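Long-range contacts in rhamnonate dehydratase (Gibberella zeae PH-1, PDB 3FXG), which probably dehydrates L-rhamnonate to the 2-keto-3-deoxy sugar acid, using an active-site magnesium ion as other acid-sugar dehydratases of the enolase superfamily do: residues Leu292-Pro297 with Asp319-Pro324; Glu162-Tyr167 with Pro342-Leu347; Cys223-Asn228 with Leu251-Thr256; Gly124-Pro129 with His276-Tyr281. All blocks are in the same frame, centred on the assembly; numbering follows the deposited sequence.

Contact 1 of 4, residues Leu292-Pro297 with Asp319-Pro324; sequences LDIIQP and DVPVVP
Ile294 turns CG2 anti to its backbone N, and Val323 holds CG2 anti to its carbonyl carbon (CG1 at chi1 -180°), and the two methyls meet at 3.7 Å. On Ile295 the first torsion is 60°, which leaves CG1 between N and the carbonyl carbon; an extended second torsion (174°) then brings CD1 to 3.8 Å from Val322 CG2. Two backbone bonds run between the segments: Ile295 N gives its hydrogen to Pro321 O at 3.2 Å, and Val323 N gives its own to Ile295 O at 3.1 Å, both nearly straight. The same Ile295 O also receives a CA-H...O contact from Val322 CA. This single bridge joins neighbouring strand positions of the enolase-superfamily barrel, with helix 305-316 lying in the connection and covering Ile295 and Val322 through Ala315. Pro321, lacking an N-H, lays its ring against Ile294, CG to CG1, while CG also sits 3.1 Å from Asp293 O. Pro297 CD packs on Val322 CG1 at 3.9 Å. Gln296 sends its amide toward the metal site, bonding Thr272 and the magnesium ligand Glu248; a water that takes a weak bond from Gln296 NE2 lies 3.0 Å from Val323 O and may donate to it.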
loop_
_atom_site.group_PDB
_atom_site.type_symbol
_atom_site.label_atom_id
_atom_site.label_comp_id
_atom_site.label_asym_id
_atom_site.label_seq_id
_atom_site.Cartn_x
_atom_site.Cartn_y
_atom_site.Cartn_z
ATOM N N LEU A 292 5.660 -14.968 9.930
ATOM C CA LEU A 292 5.943 -16.263 10.540
ATOM C C LEU A 292 7.311 -16.190 11.209
ATOM O O LEU A 292 8.304 -15.823 10.585
ATOM C CB LEU A 292 5.915 -17.368 9.482
ATOM C CG LEU A 292 4.518 -17.624 8.908
ATOM C CD1 LEU A 292 4.623 -18.411 7.623
ATOM C CD2 LEU A 292 3.665 -18.361 9.937
ATOM N N ASP A 293 7.352 -16.533 12.490
ATOM C CA ASP A 293 8.589 -16.478 13.260
ATOM C C ASP A 293 9.545 -17.609 12.933
ATOM O O ASP A 293 10.754 -17.493 13.148
ATOM C CB ASP A 293 8.249 -16.493 14.744
ATOM C CG ASP A 293 7.377 -15.328 15.130
ATOM O OD1 ASP A 293 7.926 -14.291 15.553
ATOM O OD2 ASP A 293 6.144 -15.441 14.982
ATOM N N ILE A 294 8.996 -18.702 12.413
ATOM C CA ILE A 294 9.795 -19.863 12.038
ATOM C C ILE A 294 9.133 -20.602 10.880
ATOM O O ILE A 294 7.917 -20.788 10.879
ATOM C CB ILE A 294 9.918 -20.877 13.204
ATOM C CG1 ILE A 294 10.520 -20.211 14.438
ATOM C CG2 ILE A 294 10.789 -22.061 12.780
ATOM C CD1 ILE A 294 10.620 -21.147 15.633
ATOM N N ILE A 295 9.918 -21.008 9.887
ATOM C CA ILE A 295 9.355 -21.785 8.791
ATOM C C ILE A 295 9.866 -23.201 9.017
ATOM O O ILE A 295 11.013 -23.398 9.431
ATOM C CB ILE A 295 9.747 -21.229 7.400
ATOM C CG1 ILE A 295 11.261 -21.233 7.208
ATOM C CG2 ILE A 295 9.180 -19.819 7.250
ATOM C CD1 ILE A 295 11.676 -20.837 5.794
ATOM N N GLN A 296 9.015 -24.188 8.752
ATOM C CA GLN A 296 9.357 -25.575 9.043
ATOM C C GLN A 296 9.158 -26.598 7.930
ATOM O O GLN A 296 8.263 -27.442 8.004
ATOM C CB GLN A 296 8.548 -26.004 10.268
ATOM C CG GLN A 296 8.646 -25.007 11.423
ATOM C CD GLN A 296 7.558 -25.198 12.468
ATOM O OE1 GLN A 296 6.366 -25.081 12.171
ATOM N NE2 GLN A 296 7.965 -25.487 13.701
ATOM N N PRO A 297 10.000 -26.555 6.892
ATOM C CA PRO A 297 9.839 -27.524 5.808
ATOM C C PRO A 297 10.287 -28.913 6.241
ATOM O O PRO A 297 11.075 -29.052 7.178
ATOM C CB PRO A 297 10.743 -26.963 4.716
ATOM C CG PRO A 297 11.859 -26.364 5.501
ATOM C CD PRO A 297 11.125 -25.645 6.623
ATOM N N ASP A 319 16.795 -13.077 8.328
ATOM C CA ASP A 319 17.035 -13.629 9.656
ATOM C C ASP A 319 15.858 -14.442 10.181
ATOM O O ASP A 319 15.591 -14.460 11.384
ATOM C CB ASP A 319 17.382 -12.510 10.644
ATOM C CG ASP A 319 18.651 -11.778 10.263
ATOM O OD1 ASP A 319 19.639 -12.463 9.918
ATOM O OD2 ASP A 319 18.665 -10.527 10.305
ATOM N N VAL A 320 15.146 -15.103 9.274
ATOM C CA VAL A 320 14.021 -15.939 9.672
ATOM C C VAL A 320 14.586 -17.337 9.894
ATOM O O VAL A 320 15.159 -17.935 8.983
ATOM C CB VAL A 320 12.932 -16.005 8.579
ATOM C CG1 VAL A 320 11.902 -17.076 8.933
ATOM C CG2 VAL A 320 12.242 -14.650 8.445
ATOM N N PRO A 321 14.451 -17.872 11.117
ATOM C CA PRO A 321 14.982 -19.212 11.365
ATOM C C PRO A 321 14.232 -20.315 10.630
ATOM O O PRO A 321 13.026 -20.217 10.391
ATOM C CB PRO A 321 14.877 -19.352 12.882
ATOM C CG PRO A 321 13.692 -18.508 13.219
ATOM C CD PRO A 321 13.898 -17.285 12.351
ATOM N N VAL A 322 14.973 -21.358 10.267
ATOM C CA VAL A 322 14.415 -22.515 9.588
ATOM C C VAL A 322 14.616 -23.697 10.532
ATOM O O VAL A 322 15.748 -24.031 10.876
ATOM C CB VAL A 322 15.156 -22.814 8.259
ATOM C CG1 VAL A 322 14.564 -24.051 7.608
ATOM C CG2 VAL A 322 15.048 -21.623 7.313
ATOM N N VAL A 323 13.516 -24.302 10.967
ATOM C CA VAL A 323 13.561 -25.458 11.859
ATOM C C VAL A 323 12.701 -26.516 11.175
ATOM O O VAL A 323 11.491 -26.567 11.370
ATOM C CB VAL A 323 12.965 -25.128 13.245
ATOM C CG1 VAL A 323 13.028 -26.357 14.152
ATOM C CG2 VAL A 323 13.728 -23.967 13.877
ATOM N N PRO A 324 13.323 -27.365 10.342
ATOM C CA PRO A 324 12.596 -28.412 9.625
ATOM C C PRO A 324 11.767 -29.355 10.486
ATOM O O PRO A 324 12.016 -29.520 11.680
ATOM C CB PRO A 324 13.697 -29.128 8.838
ATOM C CG PRO A 324 14.929 -28.863 9.635
ATOM C CD PRO A 324 14.764 -27.436 10.056
HETATM O O HOH W 1 9.863 -27.673 13.623
#

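Contact 2 of 4, residues Glu162-Tyr167 with Pro342-Leu347; sequences ERLDFY and PFQEYL
Gln344 N donates to Asp165 O at 2.9 Å, Tyr167 N to Gln344 O at 3.1 Å, and Tyr346 N to Tyr167 O at 3.2 Å, the ladder of two parallel strands. They are neighbours in the curled sheet of the enolase-superfamily barrel, where strand 344-347 pairs with strand 163-169, joining parts far apart in sequence. Ahead of the ladder a water bridges the segments, accepting from Asp165 N and donating to Pro342 O. Phe166 and Gln344 share one face of the sheet, Tyr167 and Glu345 the other. On the first, Gln344 CB sits over the centre of the Phe166 ring in a CH-pi contact, 11° off the normal, and Tyr346 CB closes on Phe166 CD1 at 3.7 Å. On the second, chi1 of 69° sets Tyr167 CG between its backbone N and carbonyl carbon; Glu345 CA lies over one face of the ring, toward the rim, another CH-pi contact, and Glu345 CB touches Tyr167 OH at 3.3 Å. The polar ends converge on Lys185, which bonds Tyr167 OH and salt-bridges Glu345 OE2; Thr169 also reaches that carboxylate oxygen. Phe343 CD1 approaches the Tyr167 ring at its edge, 3.9 Å from CD2.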
loop_
_atom_site.group_PDB
_atom_site.type_symbol
_atom_site.label_atom_id
_atom_site.label_comp_id
_atom_site.label_asym_id
_atom_site.label_seq_id
_atom_site.Cartn_x
_atom_site.Cartn_y
_atom_site.Cartn_z
ATOM N N GLU A 162 28.562 -27.044 17.294
ATOM C CA GLU A 162 29.057 -28.385 17.579
ATOM C C GLU A 162 28.009 -29.248 18.268
ATOM O O GLU A 162 28.181 -30.458 18.415
ATOM C CB GLU A 162 30.322 -28.296 18.432
ATOM C CG GLU A 162 31.472 -27.592 17.721
ATOM C CD GLU A 162 31.940 -28.342 16.479
ATOM O OE1 GLU A 162 32.197 -27.684 15.447
ATOM O OE2 GLU A 162 32.060 -29.587 16.538
ATOM N N ARG A 163 26.919 -28.618 18.687
ATOM C CA ARG A 163 25.842 -29.327 19.357
ATOM C C ARG A 163 24.491 -28.893 18.802
ATOM O O ARG A 163 24.273 -27.714 18.535
ATOM C CB ARG A 163 25.909 -29.057 20.861
ATOM C CG ARG A 163 24.706 -29.528 21.645
ATOM C CD ARG A 163 25.007 -29.505 23.136
ATOM N NE ARG A 163 23.797 -29.610 23.946
ATOM C CZ ARG A 163 23.776 -30.072 25.192
ATOM N NH1 ARG A 163 24.902 -30.476 25.767
ATOM N NH2 ARG A 163 22.633 -30.128 25.864
ATOM N N LEU A 164 23.596 -29.859 18.619
ATOM C CA LEU A 164 22.258 -29.583 18.106
ATOM C C LEU A 164 21.254 -29.833 19.224
ATOM O O LEU A 164 21.114 -30.965 19.688
ATOM C CB LEU A 164 21.938 -30.509 16.928
ATOM C CG LEU A 164 21.466 -29.884 15.611
ATOM C CD1 LEU A 164 20.975 -31.000 14.693
ATOM C CD2 LEU A 164 20.350 -28.880 15.858
ATOM N N ASP A 165 20.564 -28.782 19.655
ATOM C CA ASP A 165 19.569 -28.900 20.719
ATOM C C ASP A 165 18.180 -29.189 20.149
ATOM O O ASP A 165 17.769 -28.593 19.149
ATOM C CB ASP A 165 19.543 -27.623 21.560
ATOM C CG ASP A 165 20.840 -27.403 22.314
ATOM O OD1 ASP A 165 21.251 -28.315 23.063
ATOM O OD2 ASP A 165 21.449 -26.326 22.159
ATOM N N PHE A 166 17.465 -30.105 20.796
ATOM C CA PHE A 166 16.134 -30.514 20.356
ATOM C C PHE A 166 15.013 -30.157 21.318
ATOM O O PHE A 166 15.220 -30.018 22.523
ATOM C CB PHE A 166 16.055 -32.038 20.202
ATOM C CG PHE A 166 16.885 -32.606 19.088
ATOM C CD1 PHE A 166 16.278 -33.343 18.073
ATOM C CD2 PHE A 166 18.270 -32.472 19.083
ATOM C CE1 PHE A 166 17.041 -33.943 17.073
ATOM C CE2 PHE A 166 19.041 -33.067 18.085
ATOM C CZ PHE A 166 18.426 -33.805 17.078
ATOM N N TYR A 167 13.812 -30.034 20.762
ATOM C CA TYR A 167 12.619 -29.825 21.561
ATOM C C TYR A 167 11.855 -31.102 21.211
ATOM O O TYR A 167 12.081 -31.687 20.153
ATOM C CB TYR A 167 11.867 -28.545 21.159
ATOM C CG TYR A 167 11.199 -28.539 19.805
ATOM C CD1 TYR A 167 9.940 -29.111 19.623
ATOM C CD2 TYR A 167 11.797 -27.899 18.718
ATOM C CE1 TYR A 167 9.289 -29.038 18.395
ATOM C CE2 TYR A 167 11.154 -27.821 17.487
ATOM C CZ TYR A 167 9.901 -28.390 17.333
ATOM O OH TYR A 167 9.252 -28.297 16.123
ATOM N N PRO A 342 18.701 -22.698 14.250
ATOM C CA PRO A 342 18.893 -22.745 15.706
ATOM C C PRO A 342 18.710 -24.041 16.486
ATOM O O PRO A 342 19.427 -24.287 17.456
ATOM C CB PRO A 342 17.958 -21.647 16.203
ATOM C CG PRO A 342 16.816 -21.756 15.263
ATOM C CD PRO A 342 17.516 -21.881 13.920
ATOM N N PHE A 343 17.745 -24.859 16.095
ATOM C CA PHE A 343 17.515 -26.101 16.810
ATOM C C PHE A 343 16.768 -27.102 15.963
ATOM O O PHE A 343 16.476 -26.850 14.794
ATOM C CB PHE A 343 16.772 -25.826 18.119
ATOM C CG PHE A 343 15.629 -24.861 17.978
ATOM C CD1 PHE A 343 14.409 -25.275 17.459
ATOM C CD2 PHE A 343 15.782 -23.531 18.351
ATOM C CE1 PHE A 343 13.352 -24.373 17.312
ATOM C CE2 PHE A 343 14.732 -22.620 18.207
ATOM C CZ PHE A 343 13.514 -23.048 17.684
ATOM N N GLN A 344 16.448 -28.239 16.564
ATOM C CA GLN A 344 15.789 -29.311 15.847
ATOM C C GLN A 344 14.601 -29.919 16.573
ATOM O O GLN A 344 14.529 -29.914 17.799
ATOM C CB GLN A 344 16.820 -30.408 15.564
ATOM C CG GLN A 344 16.229 -31.683 15.024
ATOM C CD GLN A 344 16.232 -31.732 13.522
ATOM O OE1 GLN A 344 15.416 -32.422 12.917
ATOM N NE2 GLN A 344 17.163 -31.017 12.908
ATOM N N GLU A 345 13.670 -30.454 15.793
ATOM C CA GLU A 345 12.501 -31.104 16.351
ATOM C C GLU A 345 12.702 -32.613 16.351
ATOM O O GLU A 345 13.338 -33.168 15.455
ATOM C CB GLU A 345 11.253 -30.795 15.523
ATOM C CG GLU A 345 10.097 -31.751 15.816
ATOM C CD GLU A 345 8.878 -31.523 14.941
ATOM O OE1 GLU A 345 9.048 -31.310 13.723
ATOM O OE2 GLU A 345 7.745 -31.574 15.471
ATOM N N TYR A 346 12.177 -33.269 17.375
ATOM C CA TYR A 346 12.219 -34.717 17.432
ATOM C C TYR A 346 10.800 -35.136 17.755
ATOM O O TYR A 346 10.261 -34.775 18.802
ATOM C CB TYR A 346 13.157 -35.252 18.507
ATOM C CG TYR A 346 13.501 -36.695 18.223
ATOM C CD1 TYR A 346 14.453 -37.017 17.255
ATOM C CD2 TYR A 346 12.820 -37.737 18.850
ATOM C CE1 TYR A 346 14.722 -38.336 16.913
ATOM C CE2 TYR A 346 13.077 -39.071 18.513
ATOM C CZ TYR A 346 14.032 -39.358 17.542
ATOM O OH TYR A 346 14.313 -40.657 17.189
ATOM N N LEU A 347 10.191 -35.870 16.834
ATOM C CA LEU A 347 8.825 -36.335 17.005
ATOM C C LEU A 347 8.855 -37.615 17.827
ATOM O O LEU A 347 9.289 -38.656 17.337
ATOM C CB LEU A 347 8.197 -36.586 15.629
ATOM C CG LEU A 347 6.696 -36.866 15.514
ATOM C CD1 LEU A 347 6.298 -36.873 14.042
ATOM C CD2 LEU A 347 6.358 -38.196 16.167
HETATM O O HOH W 2 20.910 -26.306 18.424
#

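Contact 3 of 4, residues Cys223-Asn228 with Leu251-Thr256; sequences CYMSLN and LSPDDT
Met225 and Ser252 bring their CA atoms to 4.5 Å as two loops pass without a direct hydrogen bond between these segments, Met225 CA instead lying 3.4 Å from Leu251 O in a CA-H...O contact. Met225, a selenomethionine, has a first torsion of 60°, with CG between the backbone N and the carbonyl carbon, and the chain runs on extended from there. Its SE rests on Pro253 CD at 3.6 Å, while CE lies over one face of the Tyr224 ring, toward the rim. Farther along, Leu251 CD2 presses on the backbone of Asn228, 3.4 Å from C, just where Asn228 N-caps helix 229-238. Cys223 O accepts from both Ser226 N and Ser226 OG, and Ser252 OG takes the N-H of Asp254 in an ST turn. Both loops follow barrel strands, 219-222 and 246-248, that end in the magnesium ligands Asp222 and Glu248. Between 223-228 and 251-256 the polar link is one water, which donates to Leu227 O at 2.7 Å and accepts from Ser252 N at 2.9 Å; direct backbone bonding comes just earlier, Leu227 to Cys250, so here apolar packing and a solvent bridge take over.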
loop_
_atom_site.group_PDB
_atom_site.type_symbol
_atom_site.label_atom_id
_atom_site.label_comp_id
_atom_site.label_asym_id
_atom_site.label_seq_id
_atom_site.Cartn_x
_atom_site.Cartn_y
_atom_site.Cartn_z
ATOM N N CYS A 223 -1.038 -27.444 15.688
ATOM C CA CYS A 223 -2.440 -27.439 15.286
ATOM C C CYS A 223 -2.753 -28.203 13.996
ATOM O O CYS A 223 -3.896 -28.212 13.535
ATOM C CB CYS A 223 -2.931 -25.992 15.182
ATOM S SG CYS A 223 -2.745 -25.041 16.730
ATOM N N TYR A 224 -1.737 -28.846 13.430
ATOM C CA TYR A 224 -1.868 -29.645 12.209
ATOM C C TYR A 224 -2.854 -29.088 11.166
ATOM O O TYR A 224 -3.835 -29.748 10.814
ATOM C CB TYR A 224 -2.257 -31.087 12.589
ATOM C CG TYR A 224 -2.030 -32.117 11.495
ATOM C CD1 TYR A 224 -0.745 -32.392 11.021
ATOM C CD2 TYR A 224 -3.102 -32.801 10.922
ATOM C CE1 TYR A 224 -0.533 -33.325 9.994
ATOM C CE2 TYR A 224 -2.903 -33.732 9.898
ATOM C CZ TYR A 224 -1.618 -33.987 9.438
ATOM O OH TYR A 224 -1.427 -34.882 8.408
HETATM N N MSE A 225 -2.568 -27.881 10.674
HETATM C CA MSE A 225 -3.374 -27.186 9.661
HETATM C C MSE A 225 -4.894 -27.333 9.821
HETATM O O MSE A 225 -5.639 -27.304 8.841
HETATM C CB MSE A 225 -2.937 -27.641 8.250
HETATM C CG MSE A 225 -3.071 -29.135 7.951
HETATM SE SE MSE A 225 -2.154 -29.763 6.313
HETATM C CE MSE A 225 -1.884 -31.601 6.851
ATOM N N SER A 226 -5.357 -27.416 11.065
ATOM C CA SER A 226 -6.777 -27.641 11.323
ATOM C C SER A 226 -7.671 -26.483 11.752
ATOM O O SER A 226 -8.881 -26.669 11.868
ATOM C CB SER A 226 -6.919 -28.742 12.371
ATOM O OG SER A 226 -6.514 -28.261 13.645
ATOM N N LEU A 227 -7.111 -25.304 12.001
ATOM C CA LEU A 227 -7.946 -24.196 12.449
ATOM C C LEU A 227 -8.250 -23.192 11.344
ATOM O O LEU A 227 -8.104 -23.482 10.155
ATOM C CB LEU A 227 -7.275 -23.476 13.629
ATOM C CG LEU A 227 -6.680 -24.387 14.710
ATOM C CD1 LEU A 227 -6.079 -23.530 15.818
ATOM C CD2 LEU A 227 -7.759 -25.319 15.266
ATOM N N ASN A 228 -8.705 -22.014 11.751
ATOM C CA ASN A 228 -9.004 -20.939 10.814
ATOM C C ASN A 228 -8.635 -19.640 11.523
ATOM O O ASN A 228 -8.343 -19.648 12.722
ATOM C CB ASN A 228 -10.482 -20.958 10.411
ATOM C CG ASN A 228 -11.413 -20.780 11.586
ATOM O OD1 ASN A 228 -11.361 -19.771 12.291
ATOM N ND2 ASN A 228 -12.284 -21.759 11.798
ATOM N N LEU A 251 -3.212 -22.636 10.411
ATOM C CA LEU A 251 -4.028 -22.581 9.205
ATOM C C LEU A 251 -3.690 -23.621 8.149
ATOM O O LEU A 251 -2.637 -24.263 8.187
ATOM C CB LEU A 251 -3.908 -21.196 8.563
ATOM C CG LEU A 251 -4.154 -19.982 9.465
ATOM C CD1 LEU A 251 -3.946 -18.699 8.655
ATOM C CD2 LEU A 251 -5.561 -20.036 10.032
ATOM N N SER A 252 -4.609 -23.783 7.204
ATOM C CA SER A 252 -4.400 -24.687 6.086
ATOM C C SER A 252 -3.228 -24.109 5.296
ATOM O O SER A 252 -3.043 -22.893 5.265
ATOM C CB SER A 252 -5.641 -24.702 5.188
ATOM O OG SER A 252 -5.317 -25.178 3.895
ATOM N N PRO A 253 -2.406 -24.969 4.672
ATOM C CA PRO A 253 -1.272 -24.464 3.891
ATOM C C PRO A 253 -1.750 -23.613 2.705
ATOM O O PRO A 253 -0.961 -22.886 2.101
ATOM C CB PRO A 253 -0.568 -25.743 3.438
ATOM C CG PRO A 253 -0.839 -26.686 4.573
ATOM C CD PRO A 253 -2.304 -26.428 4.860
ATOM N N ASP A 254 -3.038 -23.712 2.374
ATOM C CA ASP A 254 -3.614 -22.933 1.273
ATOM C C ASP A 254 -3.903 -21.491 1.678
ATOM O O ASP A 254 -4.242 -20.675 0.826
ATOM C CB ASP A 254 -4.947 -23.524 0.792
ATOM C CG ASP A 254 -4.786 -24.787 -0.028
ATOM O OD1 ASP A 254 -3.901 -24.834 -0.908
ATOM O OD2 ASP A 254 -5.571 -25.730 0.199
ATOM N N ASP A 255 -3.791 -21.177 2.966
ATOM C CA ASP A 255 -4.103 -19.826 3.431
ATOM C C ASP A 255 -3.033 -19.171 4.304
ATOM O O ASP A 255 -3.325 -18.642 5.380
ATOM C CB ASP A 255 -5.458 -19.844 4.164
ATOM C CG ASP A 255 -5.939 -18.448 4.574
ATOM O OD1 ASP A 255 -5.619 -17.462 3.874
ATOM O OD2 ASP A 255 -6.660 -18.342 5.592
ATOM N N THR A 256 -1.790 -19.193 3.841
ATOM C CA THR A 256 -0.722 -18.555 4.599
ATOM C C THR A 256 -0.976 -17.043 4.647
ATOM O O THR A 256 -0.487 -16.347 5.541
ATOM C CB THR A 256 0.656 -18.885 3.990
ATOM O OG1 THR A 256 0.937 -20.275 4.206
ATOM C CG2 THR A 256 1.757 -18.055 4.645
HETATM O O HOH W 3 -7.249 -22.634 7.688
#

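Contact 4 of 4, residues Gly124-Pro129 with His276-Tyr281; sequences GRKGLP and HEYSRY
Lys126 NZ and Glu277 OE1 form a buried salt bridge at 2.9 Å, the ammonium meeting the oxygen from above the carboxylate plane, 40° out of it. OE1 also accepts a hydrogen bond from Tyr278 N at 2.7 Å through its anti lone pair, so two donors grip one oxygen and probably stabilise its negative charge. Glu277 bends at chi2 (45°), carrying CD back from the extended path. A water joins in: it accepts from Lys126 NZ, donates to Ser279 OG and lies 2.8 Å from Arg125 O, to which it may also donate. Ser279 OG in turn donates to Tyr278 O. The aromatic contact is made by Tyr278, whose ring lies beneath the peptide between Lys126 and Gly127: Gly127 N sits 3.2 Å above the ring plane, over its centre, and Gly127 CA makes a CH-pi contact 4.0 Å from the centroid. Lys126 CB touches ring atom CD2 at 3.5 Å. Between subunits, Arg125 salt-bridges Asp254 of the fourth subunit, and Tyr278 packs on Phe122 there. Gly127 is the N-cap of helix 128-148, and 276-281 follows barrel strand 270-273 and the magnesium ligand Glu275; the contact thus joins the N-terminal and barrel domains of the enolase-superfamily fold.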
loop_
_atom_site.group_PDB
_atom_site.type_symbol
_atom_site.label_atom_id
_atom_site.label_comp_id
_atom_site.label_asym_id
_atom_site.label_seq_id
_atom_site.Cartn_x
_atom_site.Cartn_y
_atom_site.Cartn_z
ATOM N N GLY A 124 2.907 -31.500 -10.852
ATOM C CA GLY A 124 3.520 -31.403 -9.541
ATOM C C GLY A 124 3.526 -30.057 -8.849
ATOM O O GLY A 124 2.471 -29.533 -8.484
ATOM N N ARG A 125 4.730 -29.513 -8.671
ATOM C CA ARG A 125 4.977 -28.239 -7.996
ATOM C C ARG A 125 4.815 -28.391 -6.491
ATOM O O ARG A 125 5.561 -27.796 -5.711
ATOM C CB ARG A 125 4.056 -27.136 -8.526
ATOM C CG ARG A 125 4.340 -26.773 -9.974
ATOM C CD ARG A 125 3.699 -25.451 -10.377
ATOM N NE ARG A 125 2.248 -25.437 -10.207
ATOM C CZ ARG A 125 1.607 -24.700 -9.305
ATOM N NH1 ARG A 125 2.292 -23.916 -8.482
ATOM N NH2 ARG A 125 0.278 -24.722 -9.246
ATOM N N LYS A 126 3.842 -29.195 -6.078
ATOM C CA LYS A 126 3.626 -29.430 -4.660
ATOM C C LYS A 126 3.148 -30.860 -4.437
ATOM O O LYS A 126 2.745 -31.541 -5.380
ATOM C CB LYS A 126 2.597 -28.436 -4.107
ATOM C CG LYS A 126 3.025 -26.971 -4.269
ATOM C CD LYS A 126 2.126 -26.018 -3.513
ATOM C CE LYS A 126 2.436 -24.563 -3.865
ATOM N NZ LYS A 126 3.828 -24.141 -3.525
ATOM N N GLY A 127 3.228 -31.322 -3.195
ATOM C CA GLY A 127 2.751 -32.659 -2.877
ATOM C C GLY A 127 3.616 -33.854 -3.232
ATOM O O GLY A 127 4.836 -33.752 -3.369
ATOM N N LEU A 128 2.954 -34.996 -3.385
ATOM C CA LEU A 128 3.601 -36.274 -3.690
ATOM C C LEU A 128 4.753 -36.276 -4.698
ATOM O O LEU A 128 5.817 -36.833 -4.425
ATOM C CB LEU A 128 2.537 -37.290 -4.127
ATOM C CG LEU A 128 3.023 -38.711 -4.432
ATOM C CD1 LEU A 128 3.740 -39.287 -3.223
ATOM C CD2 LEU A 128 1.838 -39.580 -4.811
ATOM N N PRO A 129 4.563 -35.670 -5.879
ATOM C CA PRO A 129 5.653 -35.661 -6.863
ATOM C C PRO A 129 6.932 -35.041 -6.304
ATOM O O PRO A 129 8.042 -35.503 -6.592
ATOM C CB PRO A 129 5.074 -34.835 -8.013
ATOM C CG PRO A 129 3.603 -35.086 -7.901
ATOM C CD PRO A 129 3.370 -34.997 -6.414
ATOM N N HIS A 276 3.957 -28.490 5.274
ATOM C CA HIS A 276 3.199 -28.906 4.103
ATOM C C HIS A 276 3.281 -27.906 2.952
ATOM O O HIS A 276 2.340 -27.754 2.175
ATOM C CB HIS A 276 1.747 -29.192 4.481
ATOM C CG HIS A 276 1.602 -30.325 5.448
ATOM N ND1 HIS A 276 1.417 -30.130 6.800
ATOM C CD2 HIS A 276 1.677 -31.664 5.267
ATOM C CE1 HIS A 276 1.384 -31.303 7.410
ATOM N NE2 HIS A 276 1.540 -32.249 6.503
ATOM N N GLU A 277 4.419 -27.224 2.856
ATOM C CA GLU A 277 4.675 -26.267 1.780
ATOM C C GLU A 277 5.847 -26.848 0.975
ATOM O O GLU A 277 6.644 -27.617 1.513
ATOM C CB GLU A 277 5.025 -24.892 2.355
ATOM C CG GLU A 277 5.136 -23.789 1.313
ATOM C CD GLU A 277 3.989 -23.810 0.312
ATOM O OE1 GLU A 277 4.031 -24.632 -0.631
ATOM O OE2 GLU A 277 3.040 -23.014 0.476
ATOM N N TYR A 278 5.957 -26.481 -0.300
ATOM C CA TYR A 278 7.000 -27.039 -1.167
ATOM C C TYR A 278 7.688 -26.036 -2.092
ATOM O O TYR A 278 7.088 -25.041 -2.493
ATOM C CB TYR A 278 6.392 -28.141 -2.041
ATOM C CG TYR A 278 5.431 -29.057 -1.312
ATOM C CD1 TYR A 278 5.822 -30.329 -0.899
ATOM C CD2 TYR A 278 4.135 -28.636 -1.012
ATOM C CE1 TYR A 278 4.943 -31.161 -0.202
ATOM C CE2 TYR A 278 3.252 -29.457 -0.315
ATOM C CZ TYR A 278 3.662 -30.716 0.087
ATOM O OH TYR A 278 2.786 -31.520 0.777
ATOM N N SER A 279 8.938 -26.347 -2.445
ATOM C CA SER A 279 9.784 -25.554 -3.346
ATOM C C SER A 279 10.167 -24.173 -2.833
ATOM O O SER A 279 9.548 -23.638 -1.913
ATOM C CB SER A 279 9.127 -25.401 -4.725
ATOM O OG SER A 279 8.288 -24.257 -4.776
ATOM N N ARG A 280 11.196 -23.593 -3.446
ATOM C CA ARG A 280 11.656 -22.270 -3.045
ATOM C C ARG A 280 10.573 -21.240 -3.342
ATOM O O ARG A 280 10.474 -20.215 -2.668
ATOM C CB ARG A 280 12.964 -21.906 -3.766
ATOM C CG ARG A 280 12.937 -21.945 -5.301
ATOM C CD ARG A 280 14.334 -21.606 -5.845
ATOM N NE ARG A 280 14.436 -21.600 -7.306
ATOM C CZ ARG A 280 14.849 -22.629 -8.043
ATOM N NH1 ARG A 280 15.197 -23.774 -7.465
ATOM N NH2 ARG A 280 14.940 -22.504 -9.362
ATOM N N TYR A 281 9.747 -21.534 -4.338
ATOM C CA TYR A 281 8.661 -20.640 -4.730
ATOM C C TYR A 281 7.545 -20.673 -3.697
ATOM O O TYR A 281 6.865 -19.671 -3.467
ATOM C CB TYR A 281 8.123 -21.061 -6.092
ATOM C CG TYR A 281 9.196 -21.056 -7.149
ATOM C CD1 TYR A 281 9.727 -19.855 -7.619
ATOM C CD2 TYR A 281 9.710 -22.248 -7.654
ATOM C CE1 TYR A 281 10.745 -19.841 -8.568
ATOM C CE2 TYR A 281 10.729 -22.246 -8.602
ATOM C CZ TYR A 281 11.240 -21.037 -9.054
ATOM O OH TYR A 281 12.244 -21.022 -9.991
HETATM O O HOH W 4 5.782 -24.969 -5.621
#

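All four contacts are buried, but they sit differently in the fold. Contacts 1 and 2 belong to the barrel sheet and are held by backbone hydrogen bonds and apolar side chains; they meet where Val323 packs on Phe343, and contact 1 is nested in the loop that contact 2 closes. Contact 3 joins two loops that follow strands, contact 4 a loop after strand 270-273 with the start of helix 128-148. No backbone bond crosses either; contact 3 relies on apolar packing and a water, contact 4 on a salt bridge and a ring under a peptide. They touch through His276, whose CE1 lies 3.3 Å from Met225 CE, and both reach the fourth subunit.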